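YfdX protein (Salmonella enterica I, PDB 6A02) is of unknown molecular function but is linked to antibiotic stress and virulence in Salmonella Typhi. Local coordinates at residues R26-S31 against K163-G168; F33-G38 against Y156-L161; Q41-L46 against S148-G153; K52-D57 against Q137-D142; Y64-K69 against Q131-L136. All coordinates share one frame; numbering follows the deposited sequence. Where two conformers were deposited one is given.

Interaction 1 (R26-S31 against K163-G168); sequences RDIGMS and KSAQDG
Helix 19-36 and helix 155-167 run roughly antiparallel here, at 142° and with segment axes 9.6 Å apart, and they come nearest at G29 and Q166, whose CA atoms are 7.3 Å apart. I28 and Q166 carry the contact between them. Q166 CG lies beside its own backbone N (chi1 -69°) and the chain is extended beyond it. This brings the amide across the gap to the backbone of G29. Q166 OE1 stops 3.3 Å from G29 CA. G29 has no side chain, so the amide oxygen can lie directly on the helix surface. I28 supplies the apolar part. Its methyl CG2 lies against the aliphatic stem of Q166, with I28 CG2 4.1 Å from Q166 CG, and the two side chains run past each other in opposite directions. The other branch of I28 reaches A165, with I28 CD1 4.3 Å from A165 CB. I28 also packs on T139 and V143 of helix 136-151, so this side of the contact faces the protein interior. On the outer side, R26 meets N82 and W22 of the second subunit. The arrangement is characteristic of antiparallel helix packing in a bundle of four helices, with a glycine at the nearest approach.

Interaction 2 (F33-G38 against Y156-L161); sequences FELFNG and YQAGLL
L35 and F36, in the last turn of helix 19-36, pack on helix 155-167 just before a Schellman motif ends the first helix. The nearest backbone pair is L35 and G159, with CA atoms 7.1 Å apart. This is a buried helix-helix contact in a bundle of four helices.

The aliphatic contact is made by one methyl of L35. L35 CD1 lies 3.6 Å from G159 N, against a stretch of backbone with no side chain on it. L35 CD1 also reaches A158 CB at 4.4 Å. L35 packs on A43 as well, so it touches both helix 155-167 and helix 40-54.

The aromatic contact is lighter. F36 and Y156 meet through their ring carbons, with F36 CZ 4.1 Å from Y156 CE1. The tyrosine carbon comes in at the edge of the phenylalanine ring, near its plane. Y156 places its ring there by setting CG opposite its backbone N (chi1 -168°). Its hydroxyl bonds to E89 of the second subunit, and F36 packs on V87 of that subunit, so the aromatic pair leads straight into the subunit interface.

The polar groups work at the helix end. G38 has positive phi and is the C-prime residue. N37 folds back to E34, and N37 ND2 gives a hydrogen bond to the syn side of E34 OE1 at 3.1 Å and 164°.

Interaction 3 (Q41-L46 against S148-G153); sequences QKAEQL and SLMNEG
E44 and M150 carry the contact between helix 40-54 and the last turn of helix 136-151, and their CA atoms are 6.9 Å apart. Both side chains are extended beyond CG, and they slide past each other in opposite directions.

The apolar contact centres on the thioether. M150 SD lies 3.5 Å from E44 CG, the aliphatic part of the glutamate. It also touches A43, with M150 SD 4.4 Å from A43 CB. M150 sets CG beside its backbone N (chi1 -68°), and the extended chain then carries the sulfur across to helix 40-54. M150 is buried and also packs on S31 of helix 19-36 and on A158 and L162 of helix 155-167. It therefore touches all three other helices of the bundle.

The polar contact is less favourable. E44 OE2 lies 3.5 Å from M150 O, and both are acceptors, so they make no bond. E44 OE2 is also 3.5 Å from M150 CB. N151 is at the border, with N151 OD1 4.5 Å from E44 OE2.

M150 O is already used in its own chain. M150 O accepts from G153 N at 2.9 Å, in the Schellman motif that closes the helix. E44 thus places its carboxylate at the carbonyl end of a helix. That neighbourhood would probably destabilise a negative charge somewhat and raise the pKa of E44, although the residue is partly exposed to solvent.

Interaction 4 (K52-D57 against Q137-D142); sequences KLLNDD and QQTRKD
R140 lays the edge of its guanidinium against the carbonyl of L54, the last residue of helix 40-54. Within the bundle of four helices, it reaches from helix 136-151 to the C-terminal end of helix 40-54, its chain extended from CG to NE. The grip is side-on. R140 NE reaches L54 O at 2.7 Å, from above the carbonyl plane. R140 NH2 reaches L54 O at 2.9 Å and lies in that plane. Neither bond is straight (150° and 138°), because both N-H groups converge on one oxygen.

Q137 fixes the other edge: R140 NH1 bonds to Q137 OE1 at 3.1 Å. W61 adds a cation-pi contact.

Beneath the polar layer, L54 CD1 packs on T139 CG2 at 3.8 Å, with the side chains at about a right angle. N55 lies across the stem of R140. N55 OD1 comes close to R140 NE without a hydrogen bond, and N55 ND2 bonds to E51 O. Two waters also join the segments. One links N55 OD1 weakly to Q137 NE2. The other accepts from N55 ND2 at 2.7 Å and donates to R140 O at 2.9 Å.

Interaction 5 (Y64-K69 against Q131-L136); sequences YVKSDK and QELIPL
K66 meets L133 and Q131 of strand 125-135, and K69 meets L133. The nearest CA atoms, those of K66 and L133, are 8.2 Å apart. The two segments meet through side chains and do not pair as strands.

L133 CD1 is touched by both lysine stems, which approach it at about a right angle to each other. K66 crosses the leucine at about a right angle, with K66 CD 3.8 Å from L133 CD1. K69 comes in obliquely, and K69 CD is 3.5 Å from L133 CD1, tighter than usual for two carbons. K69 sets CG opposite its backbone N (chi1 -168°), and its long stem then runs past the leucine. Its NZ continues to S173 O of the third subunit.

K66 also crosses Q131 at about a right angle. Q131 OE1 lies beside the lysine stem, 3.5 Å from K66 CD. The amide nitrogen of Q131 bonds to E129. The K66 chain bends at chi2 and chi4, and K66 NZ turns back to make a salt bridge to the syn lone pair of D68 OD1 at 3.0 Å. A water gives Q131 OE1 a hydrogen bond of 2.8 Å and takes a weak one from K66 NZ.

D68 sits in the type I turn from K66 to K69. K66 further packs on D172 and Q174 of strand 170-175. Segment 64-69 is backbone-bonded to strand 77-89, an outer strand of the three-stranded antiparallel sheet, and its lysine stems reach across to the central strand 125-135.

Interactions 1 to 4 join the four helices of the bundle, while interaction 5 covers the sheet. Interactions 1 and 2 both pair helix 19-36 with helix 155-167, and their centres are 10 Å apart. Interactions 3 and 4 both pair helix 40-54 with helix 136-151. Interactions 2 and 5 are buried; 1, 3 and 4 are partly buried. Interaction 2 is apolar across the helices. Interactions 1 and 3 set an amide or a carboxylate beside apolar groups. Interaction 4 has direct hydrogen bonds as well as waters across its segments; interaction 5 has only a water bridge, weak on the lysine side. S31 OG bonds to A43 O, linking interactions 1 and 3. Interactions 4 and 5 touch where strand 125-135 leads into helix 136-151.

Interaction 1 (R26-S31 against K163-G168)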
# COMPACT_ATOMS: atom_id res chain seq x y z
N ARG A 26 -0.12 -13.54 9.03
CA ARG A 26 -1.42 -13.10 9.51
C ARG A 26 -1.46 -13.17 11.04
O ARG A 26 -1.91 -12.22 11.70
CB ARG A 26 -2.49 -13.98 8.86
CG ARG A 26 -3.84 -13.99 9.51
CD ARG A 26 -4.50 -12.64 9.54
NE ARG A 26 -5.91 -12.79 9.89
CZ ARG A 26 -6.71 -11.78 10.22
NH1 ARG A 26 -6.23 -10.55 10.26
NH2 ARG A 26 -7.98 -12.00 10.52
N ASP A 27 -0.94 -14.26 11.61
CA ASP A 27 -0.93 -14.40 13.07
C ASP A 27 -0.05 -13.33 13.73
O ASP A 27 -0.38 -12.84 14.81
CB ASP A 27 -0.43 -15.79 13.46
CG ASP A 27 -1.41 -16.89 13.12
OD1 ASP A 27 -2.57 -16.58 12.76
OD2 ASP A 27 -1.01 -18.07 13.24
N ILE A 28 1.07 -12.98 13.09
CA ILE A 28 1.98 -11.95 13.61
C ILE A 28 1.26 -10.61 13.72
O ILE A 28 1.39 -9.90 14.73
CB ILE A 28 3.24 -11.88 12.73
CG1 ILE A 28 4.16 -13.06 13.02
CG2 ILE A 28 3.99 -10.57 12.92
CD1 ILE A 28 5.26 -13.21 11.99
N GLY A 29 0.51 -10.23 12.68
CA GLY A 29 -0.24 -8.98 12.74
C GLY A 29 -1.30 -8.98 13.82
O GLY A 29 -1.47 -7.99 14.54
N MET A 30 -2.05 -10.09 13.94
CA MET A 30 -3.08 -10.17 14.97
C MET A 30 -2.45 -10.14 16.36
O MET A 30 -2.97 -9.49 17.28
CB MET A 30 -3.91 -11.44 14.78
CG MET A 30 -4.75 -11.46 13.50
SD MET A 30 -5.90 -12.85 13.43
CE MET A 30 -6.52 -12.71 15.11
N SER A 31 -1.31 -10.80 16.51
CA SER A 31 -0.61 -10.79 17.79
C SER A 31 -0.26 -9.37 18.19
O SER A 31 -0.49 -8.95 19.34
CB SER A 31 0.65 -11.65 17.69
OG SER A 31 1.41 -11.61 18.89
N LYS A 163 6.18 -5.82 14.25
CA LYS A 163 6.04 -4.86 13.16
C LYS A 163 7.20 -4.98 12.18
O LYS A 163 7.00 -4.94 10.96
CB LYS A 163 5.94 -3.44 13.72
CG LYS A 163 5.69 -2.36 12.65
CD LYS A 163 4.39 -2.66 11.89
CE LYS A 163 4.01 -1.55 10.90
NZ LYS A 163 2.67 -1.81 10.30
N SER A 164 8.42 -5.14 12.71
CA SER A 164 9.59 -5.33 11.85
C SER A 164 9.42 -6.55 10.96
O SER A 164 9.76 -6.50 9.77
CB SER A 164 10.84 -5.47 12.70
OG SER A 164 11.96 -5.63 11.86
N ALA A 165 8.89 -7.65 11.51
CA ALA A 165 8.63 -8.82 10.66
C ALA A 165 7.68 -8.47 9.52
O ALA A 165 7.91 -8.87 8.37
CB ALA A 165 8.09 -9.97 11.50
N GLN A 166 6.61 -7.73 9.81
CA GLN A 166 5.67 -7.35 8.77
C GLN A 166 6.33 -6.43 7.75
O GLN A 166 6.05 -6.52 6.54
CB GLN A 166 4.47 -6.64 9.39
CG GLN A 166 3.60 -7.55 10.20
CD GLN A 166 2.38 -6.84 10.74
OE1 GLN A 166 1.25 -7.18 10.40
NE2 GLN A 166 2.61 -5.82 11.57
N ASP A 167 7.16 -5.50 8.21
CA ASP A 167 7.82 -4.57 7.30
C ASP A 167 8.83 -5.28 6.41
O ASP A 167 9.25 -4.70 5.40
CB ASP A 167 8.53 -3.47 8.08
CG ASP A 167 7.57 -2.50 8.72
OD1 ASP A 167 6.40 -2.44 8.29
OD2 ASP A 167 8.00 -1.78 9.64
N GLY A 168 9.23 -6.50 6.77
CA GLY A 168 10.13 -7.29 5.96
C GLY A 168 9.47 -7.99 4.79
O GLY A 168 10.18 -8.57 3.96

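Interaction 2 (F33-G38 against Y156-L161)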
# COMPACT_ATOMS: atom_id res chain seq x y z
N PHE A 33 -1.64 -6.55 17.30
CA PHE A 33 -2.83 -5.80 17.67
C PHE A 33 -3.28 -6.15 19.08
O PHE A 33 -3.66 -5.26 19.86
CB PHE A 33 -3.96 -6.08 16.68
CG PHE A 33 -5.26 -5.42 17.08
CD1 PHE A 33 -5.46 -4.07 16.88
CD2 PHE A 33 -6.25 -6.15 17.73
CE1 PHE A 33 -6.65 -3.45 17.28
CE2 PHE A 33 -7.43 -5.53 18.13
CZ PHE A 33 -7.63 -4.19 17.90
N GLU A 34 -3.24 -7.44 19.43
CA GLU A 34 -3.74 -7.85 20.74
C GLU A 34 -2.90 -7.30 21.88
O GLU A 34 -3.41 -7.14 23.00
CB GLU A 34 -3.91 -9.37 20.80
CG GLU A 34 -4.95 -9.92 19.84
CD GLU A 34 -6.37 -9.44 20.11
OE1 GLU A 34 -6.60 -8.74 21.12
OE2 GLU A 34 -7.26 -9.78 19.31
N LEU A 35 -1.62 -7.00 21.65
CA LEU A 35 -0.82 -6.32 22.68
C LEU A 35 -1.44 -4.99 23.06
O LEU A 35 -1.63 -4.69 24.24
CB LEU A 35 0.61 -6.12 22.19
CG LEU A 35 1.43 -7.37 21.92
CD1 LEU A 35 2.76 -7.02 21.26
CD2 LEU A 35 1.66 -8.15 23.22
N PHE A 36 -1.77 -4.17 22.05
CA PHE A 36 -2.39 -2.87 22.31
C PHE A 36 -3.83 -3.00 22.78
O PHE A 36 -4.35 -2.09 23.42
CB PHE A 36 -2.33 -2.01 21.04
CG PHE A 36 -0.93 -1.64 20.64
CD1 PHE A 36 -0.35 -0.48 21.13
CD2 PHE A 36 -0.18 -2.45 19.79
CE1 PHE A 36 0.94 -0.13 20.78
CE2 PHE A 36 1.12 -2.09 19.42
CZ PHE A 36 1.68 -0.93 19.93
N ASN A 37 -4.48 -4.12 22.47
CA ASN A 37 -5.86 -4.38 22.83
C ASN A 37 -6.00 -4.92 24.25
O ASN A 37 -7.09 -5.36 24.63
CB ASN A 37 -6.46 -5.35 21.81
CG ASN A 37 -7.98 -5.31 21.76
OD1 ASN A 37 -8.59 -4.28 22.05
ND2 ASN A 37 -8.60 -6.43 21.38
N GLY A 38 -4.91 -4.92 25.02
CA GLY A 38 -4.97 -5.41 26.39
C GLY A 38 -5.19 -6.90 26.52
O GLY A 38 -5.70 -7.36 27.55
N TYR A 156 5.65 -3.77 24.58
CA TYR A 156 5.89 -2.79 23.52
C TYR A 156 7.06 -3.20 22.64
O TYR A 156 7.00 -3.09 21.41
CB TYR A 156 6.14 -1.41 24.12
CG TYR A 156 6.10 -0.33 23.07
CD1 TYR A 156 4.88 0.17 22.62
CD2 TYR A 156 7.27 0.18 22.51
CE1 TYR A 156 4.82 1.16 21.64
CE2 TYR A 156 7.22 1.17 21.53
CZ TYR A 156 5.99 1.65 21.11
OH TYR A 156 5.92 2.63 20.14
N GLN A 157 8.14 -3.67 23.27
CA GLN A 157 9.31 -4.09 22.51
C GLN A 157 9.00 -5.30 21.64
O GLN A 157 9.49 -5.41 20.51
CB GLN A 157 10.46 -4.40 23.47
CG GLN A 157 10.93 -3.20 24.30
CD GLN A 157 10.24 -3.10 25.66
OE1 GLN A 157 9.04 -3.31 25.80
NE2 GLN A 157 11.03 -2.74 26.68
N ALA A 158 8.18 -6.23 22.15
CA ALA A 158 7.72 -7.33 21.31
C ALA A 158 6.94 -6.81 20.10
O ALA A 158 7.12 -7.31 18.98
CB ALA A 158 6.84 -8.29 22.12
N GLY A 159 6.07 -5.82 20.32
CA GLY A 159 5.31 -5.26 19.22
C GLY A 159 6.19 -4.67 18.14
O GLY A 159 5.90 -4.79 16.94
N LEU A 160 7.29 -4.03 18.54
CA LEU A 160 8.24 -3.50 17.56
C LEU A 160 8.82 -4.60 16.69
O LEU A 160 8.99 -4.42 15.47
CB LEU A 160 9.37 -2.77 18.28
CG LEU A 160 9.05 -1.49 19.03
CD1 LEU A 160 10.31 -1.03 19.76
CD2 LEU A 160 8.55 -0.40 18.09
N LEU A 161 9.15 -5.76 17.28
CA LEU A 161 9.70 -6.86 16.49
C LEU A 161 8.65 -7.47 15.58
O LEU A 161 8.95 -7.87 14.44
CB LEU A 161 10.26 -7.93 17.41
CG LEU A 161 11.70 -7.76 17.84
CD1 LEU A 161 12.06 -8.93 18.70
CD2 LEU A 161 12.61 -7.70 16.62

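Interaction 3 (Q41-L46 against S148-G153)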
# COMPACT_ATOMS: atom_id res chain seq x y z
N GLN A 41 -2.08 -12.25 26.66
CA GLN A 41 -2.04 -13.70 26.60
C GLN A 41 -2.53 -14.21 25.25
O GLN A 41 -1.98 -15.17 24.70
CB GLN A 41 -2.76 -14.30 27.81
CG GLN A 41 -2.04 -13.88 29.10
CD GLN A 41 -2.80 -14.18 30.38
OE1 GLN A 41 -3.48 -13.31 30.93
NE2 GLN A 41 -2.67 -15.40 30.88
N LYS A 42 -3.53 -13.53 24.67
CA LYS A 42 -3.92 -13.85 23.30
C LYS A 42 -2.79 -13.55 22.32
O LYS A 42 -2.54 -14.33 21.39
CB LYS A 42 -5.19 -13.08 22.93
CG LYS A 42 -5.80 -13.54 21.62
CD LYS A 42 -7.15 -12.86 21.41
CE LYS A 42 -7.93 -13.49 20.28
NZ LYS A 42 -9.30 -12.91 20.19
N ALA A 43 -2.08 -12.45 22.52
CA ALA A 43 -0.95 -12.13 21.65
C ALA A 43 0.11 -13.23 21.71
O ALA A 43 0.68 -13.61 20.68
CB ALA A 43 -0.34 -10.80 22.04
N GLU A 44 0.37 -13.76 22.91
CA GLU A 44 1.34 -14.84 23.01
C GLU A 44 0.86 -16.09 22.30
O GLU A 44 1.66 -16.77 21.64
CB GLU A 44 1.64 -15.14 24.49
CG GLU A 44 2.34 -14.00 25.18
CD GLU A 44 2.63 -14.26 26.64
OE1 GLU A 44 2.28 -15.37 27.10
OE2 GLU A 44 3.19 -13.36 27.31
N GLN A 45 -0.44 -16.41 22.40
CA GLN A 45 -0.98 -17.57 21.71
C GLN A 45 -0.81 -17.44 20.20
O GLN A 45 -0.43 -18.40 19.52
CB GLN A 45 -2.46 -17.75 22.05
CG GLN A 45 -2.74 -18.20 23.48
CD GLN A 45 -4.23 -18.37 23.76
OE1 GLN A 45 -5.07 -17.62 23.23
NE2 GLN A 45 -4.58 -19.35 24.58
N LEU A 46 -1.07 -16.24 19.67
CA LEU A 46 -0.98 -16.03 18.23
C LEU A 46 0.47 -16.08 17.76
O LEU A 46 0.77 -16.66 16.71
CB LEU A 46 -1.63 -14.69 17.88
CG LEU A 46 -3.15 -14.67 18.01
CD1 LEU A 46 -3.66 -13.26 18.16
CD2 LEU A 46 -3.80 -15.35 16.81
N SER A 148 9.90 -14.25 23.55
CA SER A 148 10.76 -14.11 24.72
C SER A 148 10.52 -12.77 25.42
O SER A 148 10.46 -12.71 26.65
CB SER A 148 12.22 -14.24 24.30
OG SER A 148 12.49 -15.54 23.80
N LEU A 149 10.40 -11.69 24.64
CA LEU A 149 10.10 -10.39 25.23
C LEU A 149 8.74 -10.40 25.92
O LEU A 149 8.58 -9.80 26.99
CB LEU A 149 10.16 -9.31 24.16
CG LEU A 149 11.56 -9.03 23.61
CD1 LEU A 149 11.50 -8.24 22.31
CD2 LEU A 149 12.41 -8.29 24.65
N MET A 150 7.75 -11.06 25.32
CA MET A 150 6.45 -11.18 25.97
C MET A 150 6.57 -11.94 27.29
O MET A 150 5.97 -11.53 28.30
CB MET A 150 5.44 -11.85 25.04
CG MET A 150 5.07 -10.99 23.82
SD MET A 150 3.84 -11.84 22.80
CE MET A 150 4.17 -11.10 21.19
N ASN A 151 7.35 -13.02 27.32
CA ASN A 151 7.56 -13.74 28.57
C ASN A 151 8.14 -12.83 29.63
O ASN A 151 7.83 -12.95 30.83
CB ASN A 151 8.50 -14.93 28.35
CG ASN A 151 7.90 -16.02 27.49
OD1 ASN A 151 6.68 -16.13 27.35
ND2 ASN A 151 8.76 -16.84 26.90
N GLU A 152 9.01 -11.91 29.22
CA GLU A 152 9.64 -10.98 30.15
C GLU A 152 8.75 -9.81 30.53
O GLU A 152 9.14 -9.01 31.39
CB GLU A 152 10.96 -10.48 29.58
CG GLU A 152 12.00 -11.56 29.38
CD GLU A 152 13.19 -11.09 28.56
OE1 GLU A 152 13.18 -9.93 28.12
OE2 GLU A 152 14.13 -11.88 28.37
N GLY A 153 7.58 -9.67 29.91
CA GLY A 153 6.73 -8.52 30.16
C GLY A 153 7.04 -7.30 29.32
O GLY A 153 6.47 -6.23 29.59

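Interaction 4 (K52-D57 against Q137-D142)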
# COMPACT_ATOMS: atom_id res chain seq x y z
N LYS A 52 5.19 -21.94 15.50
CA LYS A 52 5.05 -23.34 15.11
C LYS A 52 4.92 -23.47 13.59
O LYS A 52 5.49 -24.39 12.99
CB LYS A 52 3.86 -23.98 15.83
CG LYS A 52 4.15 -24.28 17.29
CD LYS A 52 3.03 -25.06 17.95
CE LYS A 52 3.51 -25.65 19.26
NZ LYS A 52 4.13 -24.61 20.13
N LEU A 53 4.19 -22.56 12.96
CA LEU A 53 4.03 -22.62 11.51
C LEU A 53 5.36 -22.42 10.79
O LEU A 53 5.67 -23.14 9.83
CB LEU A 53 2.99 -21.60 11.04
CG LEU A 53 1.52 -21.86 11.39
CD1 LEU A 53 0.71 -20.58 11.30
CD2 LEU A 53 0.93 -22.92 10.47
N LEU A 54 6.16 -21.44 11.22
CA LEU A 54 7.40 -21.12 10.52
C LEU A 54 8.51 -22.12 10.79
O LEU A 54 9.51 -22.13 10.06
CB LEU A 54 7.88 -19.72 10.93
CG LEU A 54 7.03 -18.56 10.45
CD1 LEU A 54 7.49 -17.27 11.11
CD2 LEU A 54 7.11 -18.46 8.93
N ASN A 55 8.37 -22.95 11.82
CA ASN A 55 9.44 -23.85 12.24
C ASN A 55 9.03 -25.31 12.15
O ASN A 55 9.68 -26.18 12.74
CB ASN A 55 9.91 -23.51 13.66
CG ASN A 55 10.64 -22.19 13.72
OD1 ASN A 55 11.81 -22.10 13.35
ND2 ASN A 55 9.96 -21.15 14.18
N ASP A 56 7.95 -25.59 11.42
CA ASP A 56 7.46 -26.94 11.23
C ASP A 56 8.54 -27.83 10.62
O ASP A 56 8.93 -27.64 9.47
CB ASP A 56 6.23 -26.89 10.33
CG ASP A 56 5.50 -28.22 10.24
OD1 ASP A 56 6.07 -29.25 10.65
OD2 ASP A 56 4.35 -28.23 9.76
N ASP A 57 9.02 -28.82 11.39
CA ASP A 57 10.09 -29.68 10.90
C ASP A 57 9.63 -30.63 9.80
O ASP A 57 10.47 -31.18 9.08
CB ASP A 57 10.75 -30.45 12.04
CG ASP A 57 11.37 -29.54 13.09
OD1 ASP A 57 10.94 -29.60 14.26
OD2 ASP A 57 12.28 -28.76 12.74
N GLN A 137 14.59 -16.92 7.93
CA GLN A 137 15.24 -17.00 9.23
C GLN A 137 15.09 -15.69 10.00
O GLN A 137 14.89 -15.70 11.22
CB GLN A 137 16.70 -17.40 9.10
CG GLN A 137 17.30 -17.90 10.41
CD GLN A 137 16.51 -19.06 11.03
OE1 GLN A 137 16.11 -20.00 10.34
NE2 GLN A 137 16.26 -18.97 12.34
N GLN A 138 15.15 -14.56 9.30
CA GLN A 138 14.95 -13.27 9.96
C GLN A 138 13.55 -13.16 10.55
O GLN A 138 13.37 -12.64 11.66
CB GLN A 138 15.26 -12.14 8.98
CG GLN A 138 15.16 -10.74 9.56
CD GLN A 138 15.71 -9.67 8.61
OE1 GLN A 138 15.82 -9.87 7.39
NE2 GLN A 138 16.04 -8.51 9.17
N THR A 139 12.54 -13.68 9.84
CA THR A 139 11.19 -13.68 10.40
C THR A 139 11.08 -14.63 11.58
O THR A 139 10.47 -14.28 12.59
CB THR A 139 10.16 -14.02 9.32
OG1 THR A 139 10.33 -13.12 8.22
CG2 THR A 139 8.73 -13.86 9.85
N ARG A 140 11.66 -15.83 11.46
CA ARG A 140 11.67 -16.76 12.59
C ARG A 140 12.26 -16.10 13.83
O ARG A 140 11.70 -16.20 14.93
CB ARG A 140 12.48 -18.00 12.24
CG ARG A 140 11.75 -18.98 11.36
CD ARG A 140 12.73 -20.03 10.86
NE ARG A 140 12.05 -21.12 10.17
CZ ARG A 140 12.68 -22.05 9.46
NH1 ARG A 140 14.00 -22.01 9.36
NH2 ARG A 140 11.99 -23.02 8.87
N LYS A 141 13.38 -15.40 13.66
CA LYS A 141 14.04 -14.76 14.80
C LYS A 141 13.16 -13.67 15.41
O LYS A 141 13.08 -13.55 16.63
CB LYS A 141 15.40 -14.20 14.40
CG LYS A 141 16.19 -13.59 15.56
CD LYS A 141 17.59 -13.19 15.13
CE LYS A 141 18.35 -12.49 16.25
NZ LYS A 141 19.62 -11.89 15.74
N ASP A 142 12.50 -12.87 14.57
CA ASP A 142 11.57 -11.86 15.09
C ASP A 142 10.50 -12.51 15.97
O ASP A 142 10.18 -12.00 17.06
CB ASP A 142 10.88 -11.11 13.95
CG ASP A 142 11.81 -10.19 13.17
OD1 ASP A 142 12.91 -9.85 13.66
OD2 ASP A 142 11.39 -9.79 12.06
O HOH W 1 10.23 -18.67 15.20
O HOH W 2 14.30 -20.98 14.24

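Interaction 5 (Y64-K69 against Q131-L136)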
# COMPACT_ATOMS: atom_id res chain seq x y z
N TYR A 64 9.98 -23.46 -1.09
CA TYR A 64 9.39 -22.13 -1.21
C TYR A 64 10.40 -21.04 -1.47
O TYR A 64 10.02 -19.87 -1.61
CB TYR A 64 8.60 -21.81 0.06
CG TYR A 64 7.73 -22.96 0.51
CD1 TYR A 64 6.57 -23.29 -0.17
CD2 TYR A 64 8.08 -23.72 1.62
CE1 TYR A 64 5.78 -24.36 0.24
CE2 TYR A 64 7.30 -24.78 2.04
CZ TYR A 64 6.16 -25.09 1.35
OH TYR A 64 5.38 -26.15 1.76
N VAL A 65 11.69 -21.39 -1.57
CA VAL A 65 12.74 -20.39 -1.66
C VAL A 65 12.76 -19.76 -3.04
O VAL A 65 12.67 -20.44 -4.07
CB VAL A 65 14.09 -21.05 -1.31
CG1 VAL A 65 15.24 -20.15 -1.67
CG2 VAL A 65 14.12 -21.41 0.17
N LYS A 66 12.88 -18.43 -3.08
CA LYS A 66 13.13 -17.70 -4.31
C LYS A 66 14.64 -17.53 -4.40
O LYS A 66 15.22 -16.65 -3.76
CB LYS A 66 12.42 -16.35 -4.27
CG LYS A 66 12.58 -15.53 -5.54
CD LYS A 66 11.30 -14.77 -5.84
CE LYS A 66 11.41 -13.96 -7.12
NZ LYS A 66 11.76 -14.80 -8.29
N SER A 67 15.29 -18.40 -5.18
CA SER A 67 16.75 -18.48 -5.12
C SER A 67 17.43 -17.25 -5.70
O SER A 67 18.54 -16.91 -5.29
CB SER A 67 17.23 -19.76 -5.81
OG SER A 67 16.63 -19.88 -7.09
N ASP A 68 16.78 -16.54 -6.63
CA ASP A 68 17.40 -15.41 -7.31
C ASP A 68 17.26 -14.10 -6.54
O ASP A 68 17.30 -13.02 -7.16
CB ASP A 68 16.87 -15.27 -8.75
CG ASP A 68 15.40 -14.85 -8.81
OD1 ASP A 68 14.67 -15.04 -7.82
OD2 ASP A 68 14.97 -14.34 -9.87
N LYS A 69 17.13 -14.14 -5.22
CA LYS A 69 16.96 -12.92 -4.44
C LYS A 69 17.76 -13.01 -3.15
O LYS A 69 17.50 -13.89 -2.32
CB LYS A 69 15.48 -12.67 -4.12
CG LYS A 69 15.27 -11.29 -3.58
CD LYS A 69 13.81 -10.96 -3.41
CE LYS A 69 13.64 -9.46 -3.19
NZ LYS A 69 13.82 -8.68 -4.46
N GLN A 131 4.76 -11.48 -6.39
CA GLN A 131 5.09 -12.52 -5.44
C GLN A 131 5.46 -11.88 -4.11
O GLN A 131 6.46 -11.15 -4.03
CB GLN A 131 6.23 -13.39 -5.96
CG GLN A 131 5.87 -14.18 -7.22
CD GLN A 131 6.97 -15.13 -7.65
OE1 GLN A 131 8.00 -15.25 -6.99
NE2 GLN A 131 6.75 -15.81 -8.77
N GLU A 132 4.66 -12.14 -3.09
CA GLU A 132 4.94 -11.67 -1.75
C GLU A 132 5.95 -12.62 -1.11
O GLU A 132 5.74 -13.83 -1.13
CB GLU A 132 3.65 -11.64 -0.94
CG GLU A 132 3.80 -11.05 0.43
CD GLU A 132 2.52 -11.07 1.25
OE1 GLU A 132 1.50 -11.58 0.76
OE2 GLU A 132 2.54 -10.57 2.40
N LEU A 133 7.03 -12.06 -0.56
CA LEU A 133 8.13 -12.84 -0.01
C LEU A 133 8.45 -12.38 1.40
O LEU A 133 8.31 -11.20 1.73
CB LEU A 133 9.41 -12.67 -0.85
CG LEU A 133 9.29 -12.67 -2.38
CD1 LEU A 133 10.62 -12.32 -3.04
CD2 LEU A 133 8.81 -14.02 -2.88
N ILE A 134 8.93 -13.32 2.22
CA ILE A 134 9.52 -12.96 3.52
C ILE A 134 10.89 -13.61 3.67
O ILE A 134 11.13 -14.70 3.12
CB ILE A 134 8.64 -13.34 4.71
CG1 ILE A 134 8.38 -14.85 4.73
CG2 ILE A 134 7.34 -12.51 4.73
CD1 ILE A 134 7.81 -15.33 6.04
N PRO A 135 11.80 -13.00 4.42
CA PRO A 135 13.07 -13.65 4.75
C PRO A 135 12.82 -14.65 5.87
O PRO A 135 12.38 -14.27 6.96
CB PRO A 135 13.95 -12.49 5.22
CG PRO A 135 12.96 -11.50 5.81
CD PRO A 135 11.70 -11.63 4.98
N LEU A 136 13.10 -15.92 5.62
CA LEU A 136 12.60 -16.96 6.51
C LEU A 136 13.26 -16.91 7.88
O LEU A 136 12.57 -16.88 8.91
CB LEU A 136 12.77 -18.34 5.87
CG LEU A 136 12.33 -19.54 6.71
CD1 LEU A 136 10.89 -19.41 7.21
CD2 LEU A 136 12.51 -20.82 5.90
O HOH W 3 9.77 -17.38 -7.45